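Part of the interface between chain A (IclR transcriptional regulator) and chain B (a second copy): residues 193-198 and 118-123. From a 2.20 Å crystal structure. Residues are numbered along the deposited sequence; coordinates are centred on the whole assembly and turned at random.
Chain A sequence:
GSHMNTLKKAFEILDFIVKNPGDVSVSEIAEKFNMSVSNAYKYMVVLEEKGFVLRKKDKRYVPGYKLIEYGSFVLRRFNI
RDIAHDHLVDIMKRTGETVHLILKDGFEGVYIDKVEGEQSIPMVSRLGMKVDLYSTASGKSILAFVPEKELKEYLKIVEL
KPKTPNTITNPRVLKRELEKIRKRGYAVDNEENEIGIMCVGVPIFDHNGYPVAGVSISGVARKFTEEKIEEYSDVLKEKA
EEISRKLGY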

# COMPACT_ATOMS: atom_id res chain seq x y z
N ASN A 193 -1.67 18.29 -12.55
CA ASN A 193 -0.67 17.55 -11.80
C ASN A 193 0.54 17.35 -12.70
O ASN A 193 1.67 17.68 -12.34
CB ASN A 193 -1.23 16.19 -11.36
CG ASN A 193 -0.37 15.50 -10.29
OD1 ASN A 193 0.02 14.35 -10.44
ND2 ASN A 193 -0.07 16.22 -9.21
N GLU A 194 0.31 16.81 -13.88
CA GLU A 194 1.41 16.58 -14.81
C GLU A 194 1.01 17.04 -16.20
O GLU A 194 -0.17 17.05 -16.56
CB GLU A 194 1.76 15.10 -14.84
CG GLU A 194 2.13 14.53 -13.49
CD GLU A 194 2.37 13.03 -13.55
OE1 GLU A 194 1.39 12.32 -13.77
OE2 GLU A 194 3.52 12.58 -13.40
N ILE A 195 2.00 17.45 -16.97
CA ILE A 195 1.76 17.91 -18.32
C ILE A 195 1.54 16.73 -19.25
O ILE A 195 2.32 15.78 -19.23
CB ILE A 195 2.94 18.72 -18.84
CG1 ILE A 195 2.88 20.12 -18.26
CG2 ILE A 195 2.94 18.72 -20.36
CD1 ILE A 195 4.17 20.88 -18.45
N GLY A 196 0.48 16.80 -20.04
CA GLY A 196 0.20 15.74 -21.00
C GLY A 196 -0.72 14.67 -20.47
O GLY A 196 -1.08 13.74 -21.19
N ILE A 197 -1.12 14.81 -19.22
CA ILE A 197 -1.96 13.83 -18.59
C ILE A 197 -3.14 14.48 -17.90
O ILE A 197 -3.02 15.53 -17.28
CB ILE A 197 -1.11 12.99 -17.59
CG1 ILE A 197 -0.06 12.18 -18.38
CG2 ILE A 197 -2.02 12.07 -16.76
CD1 ILE A 197 0.81 11.24 -17.56
N MET A 198 -4.30 13.85 -18.05
CA MET A 198 -5.51 14.36 -17.44
C MET A 198 -6.21 13.26 -16.66
O MET A 198 -6.06 12.07 -16.97
CB MET A 198 -6.45 14.94 -18.51
CG MET A 198 -6.00 16.31 -19.00
SD MET A 198 -7.21 17.15 -20.02
CE MET A 198 -8.49 17.49 -18.84
N GLU B 118 11.21 11.60 -13.34
CA GLU B 118 10.51 12.12 -12.18
C GLU B 118 9.01 12.27 -12.36
O GLU B 118 8.25 12.15 -11.39
CB GLU B 118 11.15 13.45 -11.79
CG GLU B 118 12.62 13.28 -11.40
CD GLU B 118 13.35 14.59 -11.22
OE1 GLU B 118 12.72 15.58 -10.77
OE2 GLU B 118 14.56 14.63 -11.51
N GLN B 119 8.57 12.55 -13.58
CA GLN B 119 7.14 12.69 -13.85
C GLN B 119 6.68 11.71 -14.93
O GLN B 119 7.46 11.32 -15.80
CB GLN B 119 6.82 14.14 -14.24
CG GLN B 119 8.04 15.00 -14.50
CD GLN B 119 8.74 14.65 -15.80
OE1 GLN B 119 8.22 14.91 -16.89
NE2 GLN B 119 9.93 14.05 -15.69
N SER B 120 5.42 11.29 -14.85
CA SER B 120 4.86 10.37 -15.84
C SER B 120 4.72 11.13 -17.17
O SER B 120 4.31 12.30 -17.19
CB SER B 120 3.48 9.89 -15.38
OG SER B 120 3.48 9.46 -14.03
N ILE B 121 5.09 10.50 -18.28
CA ILE B 121 4.96 11.15 -19.58
C ILE B 121 3.95 10.38 -20.43
O ILE B 121 3.89 9.15 -20.35
CB ILE B 121 6.31 11.23 -20.31
CG1 ILE B 121 6.95 9.85 -20.43
CG2 ILE B 121 7.23 12.22 -19.56
CD1 ILE B 121 8.33 9.87 -21.11
N PRO B 122 3.15 11.08 -21.24
CA PRO B 122 2.13 10.45 -22.09
C PRO B 122 2.66 9.55 -23.21
O PRO B 122 2.19 9.64 -24.34
CB PRO B 122 1.33 11.64 -22.62
CG PRO B 122 2.36 12.72 -22.71
CD PRO B 122 3.15 12.55 -21.42
N MET B 123 3.60 8.67 -22.88
CA MET B 123 4.22 7.75 -23.84
C MET B 123 3.98 6.31 -23.40
O MET B 123 4.08 5.99 -22.21
CB MET B 123 5.72 8.02 -23.91
CG MET B 123 6.49 7.20 -24.92
SD MET B 123 8.23 7.63 -24.89
CE MET B 123 9.00 6.10 -25.43

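What holds the two stretches together most firmly? One carboxylate oxygen of Glu A194 does. Its OE2 accepts a hydrogen bond from the backbone N of Ser B120 at 2.7 Å, with an N-H...O angle of 154°, a short and fairly straight bond to a negatively charged acceptor. The same oxygen takes a second, weak bond from the hydroxyl of Ser B120, OG to OE2 at 3.2 Å, so backbone and side chain of one serine converge on a single atom.

How does the glutamate reach so far? The CA atoms of Glu A194 and Gln B119 lie 7.0 Å apart, and the side chain spans the gap with chi1 in m and chi2 in t. OE2 of Glu A194 comes to rest 3.7 Å from CB of Gln B119, a residue whose side chain starts toward chain A but then leads away.

Why does the backbone come closer at Gly A196? A type II turn runs from Glu A194 to Ile A197, and Gly A196 takes a positive phi of 92° within it. Here CA of Gly A196 lies 5.7 Å from CA of Pro B122, and O of Gly A196 is 3.5 Å from CB of Pro B122. A CB on Gly A196 would fall 2.8 Å from CG of Pro B122, and would also jam against the preceding carbonyl oxygen; glycine avoids both clashes.

What fills the space beside the polar bonds? Ile A197 points toward chain B, placing its CD1 3.7 Å from CB of Ser B120 and also 3.7 Å from O of Ser B120. CG1 of Ile A197 lies 4.4 Å from CD of Pro B122, a looser apolar contact. The CA-to-CB bond of Ile B121 points away; its backbone C still lies 4.3 Å from CD1 of Ile A197.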